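Local coordinates for acetyl-CoA hydrolase/transferase family protein (Porphyromonas gingivalis, PDB 2NVV) that probably transfers coenzyme A to or from acetate, or hydrolyses acetyl-CoA, and binds zinc, at residues P32-A37 with V210-P215; I124-D129 with E158-H163; K135-T140 with G169-C174; A152-V157 with K205-V210; N216-F221 with V309-I314. One frame throughout, in Å; residues are numbered along the deposited sequence.

Contact 1 (P32-A37 with V210-P215); sequences PKVVPA and VRTSEP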
# COMPACT_ATOMS: atom_id res chain seq x y z
N PRO A 32 11.67 27.92 1.72
CA PRO A 32 12.32 29.19 1.40
C PRO A 32 11.25 30.10 0.78
O PRO A 32 10.38 29.61 0.06
CB PRO A 32 13.41 28.77 0.41
CG PRO A 32 12.82 27.55 -0.25
CD PRO A 32 12.26 26.82 0.93
N LYS A 33 11.31 31.40 1.06
CA LYS A 33 10.30 32.34 0.57
C LYS A 33 10.77 33.50 -0.31
O LYS A 33 9.95 34.18 -0.94
CB LYS A 33 9.55 32.92 1.77
CG LYS A 33 8.94 31.88 2.67
CD LYS A 33 8.57 32.48 4.02
CE LYS A 33 7.90 31.45 4.92
NZ LYS A 33 8.80 30.34 5.30
N VAL A 34 12.08 33.75 -0.38
CA VAL A 34 12.56 34.87 -1.17
C VAL A 34 13.49 34.49 -2.35
O VAL A 34 13.50 35.16 -3.39
CB VAL A 34 13.24 35.92 -0.25
CG1 VAL A 34 14.62 35.46 0.14
CG2 VAL A 34 13.29 37.28 -0.94
N VAL A 35 14.24 33.42 -2.20
CA VAL A 35 15.13 33.02 -3.27
C VAL A 35 14.39 32.45 -4.49
O VAL A 35 14.68 32.81 -5.63
CB VAL A 35 16.17 32.00 -2.78
CG1 VAL A 35 17.00 31.48 -3.97
CG2 VAL A 35 17.09 32.66 -1.77
N PRO A 36 13.42 31.53 -4.27
CA PRO A 36 12.72 30.99 -5.44
C PRO A 36 12.11 32.05 -6.37
O PRO A 36 12.03 31.85 -7.58
CB PRO A 36 11.68 30.05 -4.83
CG PRO A 36 11.57 30.50 -3.40
CD PRO A 36 12.97 30.87 -3.04
N ALA A 37 11.70 33.18 -5.80
CA ALA A 37 11.14 34.26 -6.59
C ALA A 37 12.24 34.91 -7.43
O ALA A 37 12.00 35.35 -8.56
CB ALA A 37 10.49 35.30 -5.68
N VAL A 210 21.12 33.99 3.00
CA VAL A 210 20.28 35.16 2.77
C VAL A 210 19.43 35.42 4.01
O VAL A 210 18.70 34.54 4.47
CB VAL A 210 19.32 34.94 1.57
CG1 VAL A 210 18.57 36.22 1.26
CG2 VAL A 210 20.09 34.46 0.35
N ARG A 211 19.54 36.62 4.56
CA ARG A 211 18.77 36.95 5.75
C ARG A 211 17.37 37.36 5.35
O ARG A 211 17.17 38.16 4.43
CB ARG A 211 19.42 38.09 6.52
CG ARG A 211 20.77 37.77 7.13
CD ARG A 211 21.13 38.81 8.19
NE ARG A 211 22.47 38.62 8.75
CZ ARG A 211 23.59 39.03 8.16
NH1 ARG A 211 23.55 39.65 6.98
NH2 ARG A 211 24.76 38.82 8.75
N THR A 212 16.38 36.82 6.05
CA THR A 212 14.99 37.15 5.77
C THR A 212 14.24 37.37 7.07
O THR A 212 14.75 37.10 8.15
CB THR A 212 14.26 36.03 4.98
OG1 THR A 212 14.06 34.90 5.84
CG2 THR A 212 15.08 35.60 3.77
N SER A 213 13.02 37.88 6.95
CA SER A 213 12.17 38.10 8.10
C SER A 213 10.78 37.87 7.55
O SER A 213 10.13 38.79 7.08
CB SER A 213 12.32 39.52 8.63
OG SER A 213 11.62 39.67 9.85
N GLU A 214 10.34 36.63 7.58
CA GLU A 214 9.04 36.28 7.04
C GLU A 214 8.13 35.67 8.10
O GLU A 214 8.40 34.59 8.63
CB GLU A 214 9.20 35.31 5.86
CG GLU A 214 10.13 35.82 4.77
CD GLU A 214 9.55 37.01 4.02
OE1 GLU A 214 10.32 37.77 3.40
OE2 GLU A 214 8.31 37.18 4.04
N PRO A 215 7.04 36.37 8.44
CA PRO A 215 6.09 35.89 9.44
C PRO A 215 5.11 34.88 8.85
O PRO A 215 4.98 34.79 7.65
CB PRO A 215 5.39 37.17 9.88
CG PRO A 215 5.30 37.93 8.58
CD PRO A 215 6.69 37.73 7.99

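Contact 2 (I124-D129 with E158-H163); sequences IIEVAD and ELNDKH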
# COMPACT_ATOMS: atom_id res chain seq x y z
N ILE A 124 17.72 24.57 -1.47
CA ILE A 124 17.39 25.88 -0.92
C ILE A 124 16.65 25.55 0.38
O ILE A 124 15.66 24.83 0.35
CB ILE A 124 16.42 26.68 -1.81
CG1 ILE A 124 16.78 26.52 -3.29
CG2 ILE A 124 16.46 28.14 -1.40
CD1 ILE A 124 18.05 27.16 -3.71
N ILE A 125 17.14 26.06 1.51
CA ILE A 125 16.48 25.76 2.78
C ILE A 125 16.23 26.98 3.66
O ILE A 125 16.97 27.96 3.61
CB ILE A 125 17.31 24.74 3.60
CG1 ILE A 125 18.68 25.33 3.94
CG2 ILE A 125 17.49 23.47 2.80
CD1 ILE A 125 19.54 24.43 4.81
N GLU A 126 15.15 26.94 4.44
CA GLU A 126 14.86 28.03 5.37
C GLU A 126 15.36 27.56 6.73
O GLU A 126 15.09 26.44 7.15
CB GLU A 126 13.37 28.34 5.44
CG GLU A 126 13.10 29.49 6.39
CD GLU A 126 11.65 29.82 6.53
OE1 GLU A 126 11.25 30.90 6.04
OE2 GLU A 126 10.90 29.01 7.14
N VAL A 127 16.06 28.43 7.45
CA VAL A 127 16.64 28.05 8.72
C VAL A 127 16.37 29.01 9.88
O VAL A 127 16.07 30.19 9.67
CB VAL A 127 18.17 27.87 8.52
CG1 VAL A 127 18.86 27.61 9.81
CG2 VAL A 127 18.43 26.70 7.56
N ALA A 128 16.46 28.47 11.09
CA ALA A 128 16.27 29.27 12.30
C ALA A 128 17.67 29.60 12.81
O ALA A 128 17.86 30.52 13.61
CB ALA A 128 15.50 28.47 13.36
N ASP A 129 18.65 28.83 12.35
CA ASP A 129 20.04 29.02 12.71
C ASP A 129 20.97 28.11 11.92
O ASP A 129 20.72 26.92 11.77
CB ASP A 129 20.25 28.77 14.20
CG ASP A 129 21.59 29.28 14.69
OD1 ASP A 129 21.89 30.47 14.47
OD2 ASP A 129 22.35 28.49 15.30
N GLU A 158 18.52 30.30 3.92
CA GLU A 158 17.67 31.46 4.12
C GLU A 158 17.43 31.57 5.64
O GLU A 158 16.70 30.77 6.20
CB GLU A 158 16.37 31.22 3.37
CG GLU A 158 15.60 32.45 2.98
CD GLU A 158 14.52 32.14 1.95
OE1 GLU A 158 14.83 31.98 0.75
OE2 GLU A 158 13.35 32.04 2.36
N LEU A 159 18.07 32.55 6.28
CA LEU A 159 17.96 32.75 7.73
C LEU A 159 16.78 33.64 8.11
O LEU A 159 16.88 34.87 8.05
CB LEU A 159 19.25 33.38 8.26
CG LEU A 159 19.87 32.90 9.57
CD1 LEU A 159 20.85 33.95 10.04
CD2 LEU A 159 18.83 32.66 10.63
N ASN A 160 15.68 33.03 8.54
CA ASN A 160 14.47 33.76 8.91
C ASN A 160 14.47 34.38 10.31
O ASN A 160 14.67 33.70 11.30
CB ASN A 160 13.25 32.85 8.77
CG ASN A 160 11.97 33.62 8.56
OD1 ASN A 160 11.82 34.73 9.05
ND2 ASN A 160 11.04 33.03 7.83
N ASP A 161 14.23 35.68 10.36
CA ASP A 161 14.17 36.46 11.60
C ASP A 161 13.11 35.95 12.58
O ASP A 161 13.34 35.86 13.78
CB ASP A 161 13.81 37.91 11.27
CG ASP A 161 14.97 38.84 11.42
OD1 ASP A 161 15.50 38.92 12.55
OD2 ASP A 161 15.35 39.49 10.42
N LYS A 162 11.94 35.63 12.04
CA LYS A 162 10.79 35.19 12.82
C LYS A 162 10.85 33.86 13.56
O LYS A 162 10.00 33.58 14.40
CB LYS A 162 9.57 35.21 11.91
CG LYS A 162 9.26 36.59 11.34
CD LYS A 162 9.34 37.66 12.42
CE LYS A 162 8.49 38.88 12.09
NZ LYS A 162 8.82 39.44 10.76
N HIS A 163 11.85 33.03 13.27
CA HIS A 163 11.95 31.75 13.96
C HIS A 163 13.19 31.71 14.82
O HIS A 163 14.32 31.69 14.32
CB HIS A 163 11.94 30.61 12.95
CG HIS A 163 10.68 30.54 12.13
ND1 HIS A 163 10.52 31.22 10.94
CD2 HIS A 163 9.51 29.90 12.36
CE1 HIS A 163 9.31 30.99 10.46
NE2 HIS A 163 8.68 30.20 11.31

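Contact 3 (K135-T140 with G169-C174); sequences KILPTT and GMHDLC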
# COMPACT_ATOMS: atom_id res chain seq x y z
N LYS A 135 26.02 23.50 10.87
CA LYS A 135 24.88 22.90 11.57
C LYS A 135 23.62 23.67 11.22
O LYS A 135 23.54 24.89 11.42
CB LYS A 135 25.09 22.91 13.09
CG LYS A 135 26.14 21.94 13.58
CD LYS A 135 26.17 21.91 15.09
CE LYS A 135 27.27 20.98 15.62
NZ LYS A 135 27.28 20.98 17.13
N ILE A 136 22.64 22.96 10.68
CA ILE A 136 21.39 23.58 10.27
C ILE A 136 20.23 23.30 11.22
O ILE A 136 20.02 22.16 11.62
CB ILE A 136 20.99 23.11 8.84
CG1 ILE A 136 21.91 23.76 7.80
CG2 ILE A 136 19.54 23.45 8.56
CD1 ILE A 136 23.29 23.16 7.75
N LEU A 137 19.50 24.35 11.58
CA LEU A 137 18.33 24.22 12.44
C LEU A 137 17.14 24.65 11.59
O LEU A 137 16.99 25.84 11.27
CB LEU A 137 18.45 25.11 13.69
CG LEU A 137 17.29 25.07 14.70
CD1 LEU A 137 17.08 23.67 15.23
CD2 LEU A 137 17.57 26.02 15.84
N PRO A 138 16.28 23.70 11.20
CA PRO A 138 15.09 23.93 10.38
C PRO A 138 14.09 24.82 11.11
O PRO A 138 14.28 25.13 12.29
CB PRO A 138 14.51 22.52 10.19
CG PRO A 138 15.61 21.60 10.56
CD PRO A 138 16.31 22.30 11.67
N THR A 139 13.04 25.22 10.42
CA THR A 139 12.03 26.05 11.05
C THR A 139 10.81 25.22 11.40
O THR A 139 10.88 24.34 12.27
CB THR A 139 11.61 27.24 10.17
OG1 THR A 139 11.29 26.79 8.86
CG2 THR A 139 12.73 28.25 10.09
N THR A 140 9.70 25.45 10.72
CA THR A 140 8.47 24.74 11.04
C THR A 140 8.08 23.53 10.20
O THR A 140 7.02 22.94 10.42
CB THR A 140 7.29 25.75 11.06
OG1 THR A 140 7.29 26.50 9.84
CG2 THR A 140 7.44 26.70 12.25
N GLY A 169 15.61 21.51 19.41
CA GLY A 169 15.09 20.41 20.21
C GLY A 169 13.73 19.94 19.75
O GLY A 169 13.29 18.84 20.12
N MSE A 170 13.05 20.75 18.95
CA MSE A 170 11.74 20.37 18.46
C MSE A 170 11.78 19.49 17.21
O MSE A 170 10.74 19.00 16.75
CB MSE A 170 10.90 21.62 18.20
CG MSE A 170 10.45 22.28 19.50
SE MSE A 170 9.13 23.66 19.31
CE MSE A 170 8.42 23.10 17.51
N HIS A 171 12.97 19.30 16.65
CA HIS A 171 13.11 18.46 15.47
C HIS A 171 13.90 17.22 15.86
O HIS A 171 14.67 17.23 16.83
CB HIS A 171 13.87 19.19 14.35
CG HIS A 171 13.48 20.62 14.16
ND1 HIS A 171 14.06 21.65 14.88
CD2 HIS A 171 12.58 21.20 13.33
CE1 HIS A 171 13.52 22.80 14.50
NE2 HIS A 171 12.62 22.55 13.57
N ASP A 172 13.70 16.15 15.10
CA ASP A 172 14.40 14.89 15.30
C ASP A 172 14.82 14.54 13.87
O ASP A 172 14.05 13.96 13.11
CB ASP A 172 13.47 13.84 15.90
CG ASP A 172 14.22 12.64 16.44
OD1 ASP A 172 15.40 12.81 16.81
OD2 ASP A 172 13.63 11.54 16.51
N LEU A 173 16.03 14.94 13.51
CA LEU A 173 16.55 14.73 12.16
C LEU A 173 17.53 13.59 12.00
O LEU A 173 18.42 13.40 12.83
CB LEU A 173 17.22 16.01 11.65
CG LEU A 173 16.45 17.34 11.50
CD1 LEU A 173 15.04 17.09 10.99
CD2 LEU A 173 16.40 18.03 12.83
N CYS A 174 17.36 12.83 10.93
CA CYS A 174 18.25 11.73 10.61
C CYS A 174 17.79 10.96 9.39
O CYS A 174 16.74 11.24 8.81
CB CYS A 174 18.41 10.76 11.81
SG CYS A 174 16.89 10.01 12.48

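Contact 4 (A152-V157 with K205-V210); sequences ADRIIV and KIVGVV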
# COMPACT_ATOMS: atom_id res chain seq x y z
N ALA A 152 22.81 17.30 -2.24
CA ALA A 152 23.07 18.52 -3.02
C ALA A 152 24.53 18.89 -3.16
O ALA A 152 25.31 18.70 -2.24
CB ALA A 152 22.30 19.70 -2.44
N ASP A 153 24.88 19.43 -4.32
CA ASP A 153 26.24 19.88 -4.60
C ASP A 153 26.50 21.17 -3.83
O ASP A 153 27.60 21.40 -3.30
CB ASP A 153 26.42 20.14 -6.09
CG ASP A 153 26.58 18.87 -6.90
OD1 ASP A 153 26.42 18.95 -8.14
OD2 ASP A 153 26.88 17.81 -6.31
N ARG A 154 25.50 22.04 -3.78
CA ARG A 154 25.61 23.30 -3.06
C ARG A 154 24.30 23.64 -2.36
O ARG A 154 23.22 23.25 -2.82
CB ARG A 154 26.02 24.42 -4.02
CG ARG A 154 25.28 24.40 -5.33
CD ARG A 154 25.86 25.40 -6.34
NE ARG A 154 25.07 25.42 -7.57
CZ ARG A 154 25.01 24.42 -8.43
NH1 ARG A 154 25.71 23.31 -8.21
NH2 ARG A 154 24.24 24.49 -9.51
N ILE A 155 24.42 24.35 -1.24
CA ILE A 155 23.25 24.72 -0.44
C ILE A 155 23.07 26.22 -0.30
O ILE A 155 24.03 26.94 -0.03
CB ILE A 155 23.35 24.12 0.97
CG1 ILE A 155 23.43 22.60 0.88
CG2 ILE A 155 22.17 24.56 1.82
CD1 ILE A 155 23.68 21.92 2.20
N ILE A 156 21.84 26.67 -0.50
CA ILE A 156 21.50 28.08 -0.37
C ILE A 156 20.62 28.22 0.87
O ILE A 156 19.48 27.77 0.87
CB ILE A 156 20.72 28.61 -1.59
CG1 ILE A 156 21.61 28.56 -2.84
CG2 ILE A 156 20.24 30.03 -1.32
CD1 ILE A 156 20.91 29.01 -4.11
N VAL A 157 21.16 28.83 1.92
CA VAL A 157 20.42 29.01 3.16
C VAL A 157 19.68 30.35 3.28
O VAL A 157 20.16 31.39 2.82
CB VAL A 157 21.35 28.87 4.38
CG1 VAL A 157 20.54 28.97 5.67
CG2 VAL A 157 22.11 27.54 4.30
N LYS A 205 29.77 23.65 1.42
CA LYS A 205 28.66 23.49 0.48
C LYS A 205 27.69 24.67 0.51
O LYS A 205 26.89 24.82 -0.42
CB LYS A 205 27.88 22.22 0.79
CG LYS A 205 28.69 20.96 0.68
CD LYS A 205 27.84 19.73 1.00
CE LYS A 205 26.72 19.53 -0.01
NZ LYS A 205 25.94 18.29 0.27
N ILE A 206 27.74 25.48 1.56
CA ILE A 206 26.86 26.64 1.69
C ILE A 206 27.38 27.78 0.80
O ILE A 206 28.30 28.49 1.17
CB ILE A 206 26.81 27.18 3.14
CG1 ILE A 206 26.69 26.03 4.14
CG2 ILE A 206 25.63 28.12 3.29
CD1 ILE A 206 25.44 25.21 4.01
N VAL A 207 26.78 27.96 -0.37
CA VAL A 207 27.22 29.02 -1.26
C VAL A 207 26.81 30.39 -0.77
O VAL A 207 27.29 31.41 -1.27
CB VAL A 207 26.70 28.82 -2.69
CG1 VAL A 207 27.28 27.54 -3.26
CG2 VAL A 207 25.17 28.77 -2.68
N GLY A 208 25.92 30.43 0.22
CA GLY A 208 25.47 31.71 0.76
C GLY A 208 24.31 31.65 1.73
O GLY A 208 23.51 30.70 1.72
N VAL A 209 24.21 32.68 2.57
CA VAL A 209 23.14 32.79 3.56
C VAL A 209 22.39 34.10 3.36
O VAL A 209 22.96 35.18 3.51
CB VAL A 209 23.68 32.77 5.01
CG1 VAL A 209 22.52 32.90 5.99
CG2 VAL A 209 24.45 31.47 5.28
N VAL A 210 21.12 33.99 3.00
CA VAL A 210 20.28 35.16 2.77
C VAL A 210 19.43 35.42 4.01
O VAL A 210 18.70 34.54 4.47
CB VAL A 210 19.32 34.94 1.57
CG1 VAL A 210 18.57 36.22 1.26
CG2 VAL A 210 20.09 34.46 0.35

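Contact 5 (N216-F221 with V309-I314); sequences NDESDF and VSRSVI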
# COMPACT_ATOMS: atom_id res chain seq x y z
N ASN A 216 4.44 34.13 9.73
CA ASN A 216 3.45 33.14 9.32
C ASN A 216 2.22 33.90 8.86
O ASN A 216 1.97 35.02 9.32
CB ASN A 216 3.05 32.25 10.51
CG ASN A 216 3.96 31.05 10.68
OD1 ASN A 216 5.19 31.16 10.68
ND2 ASN A 216 3.35 29.88 10.86
N ASP A 217 1.45 33.31 7.94
CA ASP A 217 0.23 33.98 7.49
C ASP A 217 -0.74 33.83 8.65
O ASP A 217 -0.50 33.02 9.56
CB ASP A 217 -0.37 33.31 6.26
CG ASP A 217 0.47 33.50 5.02
OD1 ASP A 217 1.54 32.85 4.93
OD2 ASP A 217 0.05 34.30 4.14
N GLU A 218 -1.83 34.59 8.66
CA GLU A 218 -2.77 34.42 9.75
C GLU A 218 -3.91 33.55 9.27
O GLU A 218 -4.06 33.31 8.07
CB GLU A 218 -3.31 35.76 10.25
CG GLU A 218 -4.24 35.59 11.46
CD GLU A 218 -3.54 34.97 12.68
OE1 GLU A 218 -2.68 35.65 13.29
OE2 GLU A 218 -3.84 33.80 13.04
N SER A 219 -4.70 33.06 10.22
CA SER A 219 -5.83 32.20 9.94
C SER A 219 -6.86 32.96 9.12
O SER A 219 -7.31 34.04 9.52
CB SER A 219 -6.45 31.71 11.25
OG SER A 219 -6.75 32.80 12.11
N ASP A 220 -7.23 32.39 7.98
CA ASP A 220 -8.19 33.00 7.08
C ASP A 220 -9.53 32.25 7.03
O ASP A 220 -9.55 31.03 6.82
CB ASP A 220 -7.59 33.09 5.68
CG ASP A 220 -6.43 34.10 5.61
OD1 ASP A 220 -5.75 34.17 4.56
OD2 ASP A 220 -6.21 34.83 6.60
N PHE A 221 -10.61 33.00 7.23
CA PHE A 221 -12.00 32.51 7.22
C PHE A 221 -12.21 31.00 7.32
O PHE A 221 -11.98 30.25 6.34
CB PHE A 221 -12.70 33.04 5.97
CG PHE A 221 -14.14 32.61 5.85
CD1 PHE A 221 -15.03 32.79 6.91
CD2 PHE A 221 -14.61 32.07 4.66
CE1 PHE A 221 -16.37 32.43 6.78
CE2 PHE A 221 -15.95 31.71 4.52
CZ PHE A 221 -16.84 31.89 5.59
N VAL A 309 0.73 26.16 11.48
CA VAL A 309 -0.24 26.93 12.27
C VAL A 309 -0.30 28.40 11.89
O VAL A 309 0.61 28.92 11.25
CB VAL A 309 0.09 26.82 13.77
CG1 VAL A 309 0.03 25.36 14.20
CG2 VAL A 309 1.46 27.43 14.04
N SER A 310 -1.38 29.07 12.29
CA SER A 310 -1.57 30.48 11.98
C SER A 310 -0.56 31.32 12.75
O SER A 310 0.08 30.83 13.68
CB SER A 310 -2.99 30.91 12.32
OG SER A 310 -3.32 30.61 13.66
N ARG A 311 -0.40 32.58 12.36
CA ARG A 311 0.55 33.48 13.02
C ARG A 311 0.25 33.65 14.50
O ARG A 311 1.16 33.72 15.32
CB ARG A 311 0.53 34.86 12.34
CG ARG A 311 1.46 35.88 13.00
CD ARG A 311 1.34 37.24 12.34
NE ARG A 311 1.53 37.16 10.89
CZ ARG A 311 1.38 38.19 10.06
NH1 ARG A 311 1.56 38.03 8.76
NH2 ARG A 311 1.05 39.37 10.54
N SER A 312 -1.03 33.72 14.85
CA SER A 312 -1.42 33.89 16.24
C SER A 312 -0.97 32.70 17.07
O SER A 312 -0.51 32.85 18.21
CB SER A 312 -2.93 34.04 16.35
OG SER A 312 -3.34 33.89 17.70
N VAL A 313 -1.11 31.52 16.49
CA VAL A 313 -0.75 30.28 17.16
C VAL A 313 0.76 30.06 17.27
O VAL A 313 1.25 29.62 18.32
CB VAL A 313 -1.38 29.08 16.42
CG1 VAL A 313 -0.88 27.77 17.02
CG2 VAL A 313 -2.90 29.14 16.54
N ILE A 314 1.49 30.38 16.20
CA ILE A 314 2.94 30.21 16.19
C ILE A 314 3.59 31.16 17.18
O ILE A 314 4.59 30.81 17.79
CB ILE A 314 3.54 30.44 14.79
CG1 ILE A 314 4.99 29.97 14.77
CG2 ILE A 314 3.49 31.92 14.42
CD1 ILE A 314 5.15 28.48 14.98
O HOH W 1 3.73 27.29 10.86

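Contact 1 (P32-A37 with V210-P215)
Lys-33 sets its CG anti to the carbonyl carbon (chi1 -55°), runs extended as far as CE, and turns only at the tip (chi4 65°). Glu-214 starts the same way but bends at once beyond CG (chi2 -68°). The two chains therefore run antiparallel alongside one another and meet through their aliphatic parts. Lys-33 CD lies 3.4 Å from Glu-214 CB and 3.8 Å from Glu-214 CG. The charged ends have different partners: Lys-33 NZ and Glu-214 OE2 stay 7.0 Å apart. NZ makes a salt bridge with Glu-126, and OE2 makes one with Arg-66.

The rest of the contact is apolar. Val-34 holds CG1 in the crowded position between its backbone N and carbonyl carbon. That methyl reaches Thr-212 CG2 at 3.7 Å and Val-210 CG1 at 4.2 Å. Val-35, at the start of helix 35-47, crosses Val-210 obliquely, with its CG2 4.1 Å from Val-210 CG2. No hydrogen bond joins the two segments.

The contact lays the loop that leads into helix 35-47 against the end of strand 206-212, an outermost strand of the parallel sheet in this chain, and the loop after it. Neighbouring strand 154-160 takes part as well, since Glu-158 OE2 accepts from the backbone N of Lys-33.

The chemistry is thus divided. Methyl and methylene groups make the direct contact, while the lysine and glutamate charges are paired separately, so each can tie its own segment to a third part of the fold.

Contact 2 (I124-D129 with E158-H163)
Two buried acidic side chains, Glu-126 and Glu-158, stand side by side on one face of the sheet, with Glu-126 OE1 only 4.4 Å from Glu-158 OE2. Lys-33, which bonds to both carboxylates, probably offsets part of this repulsion. The like charges might still raise the pKa of one carboxylate.

Glu-126 is extended, with CG anti to the backbone N. Asn-160 ND2 donates to its OE1 at 2.8 Å, coming from above the carboxylate plane. The amide and carboxylate planes are 64° apart. The other amide atom, Asn-160 OD1, accepts from Lys-162 N at 3.1 Å. This Asx turn lies within the type I turn 160-163, so both ends of the amide are used.

Three backbone bonds join the parallel strands. Glu-158 N gives to Ile-125 O at 2.8 Å, Val-127 N to Glu-158 O at 2.7 Å, and Asn-160 N to Val-127 O at 3.1 Å. Beyond them Ala-128 CB packs 4.2 Å from His-163 CB. There Ala-128 and Asp-129 form a classic beta bulge opposite Leu-137.

Strands 122-127 and 154-160, with the hairpin strands 129-130 and 135-137 and then helix 145-151 between them, form a beta-alpha-beta crossover with an inserted hairpin in a Rossmann-like parallel sheet.

Contact 3 (K135-T140 with G169-C174)
His-171 lays one face of its imidazole against the ring of Pro-138. Pro-138 lies next to Leu-137 of strand 135-137, the middle strand of a small three-stranded antiparallel sheet. His-171 belongs to the long loop between strands 154-160 and 199-200. The contact therefore fastens that loop to the segment holding the sheet's central strand.

The overlap is a CH-pi contact. Pro-138 CD sits 3.9 Å from the centroid of the imidazole, 7° off the ring normal. Pro-138 CB lies over the same face, 3.9 Å from His-171 NE2. The imidazole is placed by a first torsion that sets CG anti to the carbonyl carbon (chi1 -42°).

Leu-137 sets CG anti to the backbone N and turns CD1 towards the imidazole, and its side chain crosses the histidine at about a right angle. CD1 of Leu-137 comes within 3.7 Å of His-171 ND1. Two residues on from His-171, Leu-173 CD2 touches Pro-138 CG at 4.3 Å, so the proline ring meets both a flat and a branched side chain.

The CB of Thr-139 points away from the loop, and its OG1 bonds to Glu-126. Like the other four touching residues, Thr-139 is buried. Asp-172 bonds to the backbone N atoms of Ile-194 and Gly-195, a further tie for the loop.

Thr-139 contributes its carbonyl instead. His-171 NE2 donates to Thr-139 O at 2.8 Å, in the imidazole plane and onto a lone pair of the oxygen, with an N-H...O angle of 173°.

Contact 4 (A152-V157 with K205-V210)
Ile-155 and Val-157 project from one face of the sheet and Ile-156 from the other, and the neighbouring strand meets both sets. The two segments lie on adjacent strands, 154-160 and 206-212, of the Rossmann-like parallel sheet; over 154-157 and 206-210 the axes run 8° apart, parallel.

Ile-206 bends its CG1 branch (chi2 -62°), which brings CD1 to Ile-155 CB at 3.8 Å; the two side chains cross obliquely. Its other branch, CG2, meets Val-157 CG2 at 3.7 Å. Further along this face Val-209 CG2 approaches Val-157 CB at 4.1 Å.

Val-207 splits its methyls between two neighbours. CG2 meets Ile-156 CG1 at 3.6 Å, the side chains again crossing obliquely, and CG1 packs on Arg-154 CB. The arginine runs on, extended, to Asp-19 and to the carbonyl of Phe-14. Lys-205 bends back towards the end of helix 145-151, where NZ bonds to Cys-149 O and weakly to Ala-152 O.

The backbone ladder is uneven. Ile-155 takes from Val-207 N and gives to Lys-205 O, whereas Val-157 N gives to Gly-208 O. Strand 206-212 thus spends one residue more than its partner here. The ladder then closes with Val-210 N donating to Val-157 O at 2.8 Å, nearly straight at 173°.

Contact 5 (N216-F221 with V309-I314)
The guanidinium of Arg-311 takes the carbonyl O of Asn-216 at its edge, only 5° out of its plane. NE of Arg-311 donates to Asn-216 O at 2.7 Å, nearly along the C=O axis. NH1 adds a weak bond to the same oxygen. Asp-217 CA comes up obliquely. The carboxylate of Glu-218 is turned 57° from the guanidinium, and Glu-218 OE1 stays 5.1 Å from Arg-311 NE, so the two charges do not touch.

Val-309 O lies in the amide plane of Asn-216 and takes Asn-216 ND2 at 2.9 Å. ND2 also gives to a water, which accepts from Val-309 N too. Ile-314 crosses this side chain at about a right angle, with CG2 3.9 Å from Asn-216 CG.

Glu-218 CG is anti to the backbone N, and the chain then bends (chi2 62°), so that OE2 meets the N and OG of Ser-219. Glu-218 OE2 accepts from Ser-219 N at 3.0 Å and from Ser-219 OG at 3.2 Å, the hydroxyl meeting the anti lone pair of OE2. Ser-312 N adds a weak bond. Arg-311 N bonds weakly to Asp-217 O at 2.8 Å.

Ser-310 is the N-cap of helix 311-318, and its OG bonds to Asp-288. The contact joins the loop beyond the N-terminal sheet to this helix start; just before it, the Val-309 side chain lies about 10 Å from that of Val-259, a predicted CoA-binding residue.

Loop carbonyls and a carboxylate thus face a helix start and its arginine, with weak bonds to the helix N-H groups, while the Asn-216 amide gives a bond the other way. The helix dipole would probably favour the charged form of Glu-218.

From the N terminus, residues 32-37 open contact 1. Its loop closes at 210-215 and encloses contacts 2, 3 and 4. These three open in turn at 124-129, 135-140 and 152-157, then close in the same order at 158-163, 169-174 and 205-210, so each crosses the other two. Contacts 2 and 4 share strand 154-160 and join three successive strands of the parallel sheet. Contact 1 sets the start of helix 35-47 against the edge strand 206-212, and contact 3 ties the small antiparallel sheet to the loop 169-174. Contact 5 follows in series, linking the chain beyond 215 to helix 311-318, where Ile-314 touches Thr-140 of contact 3.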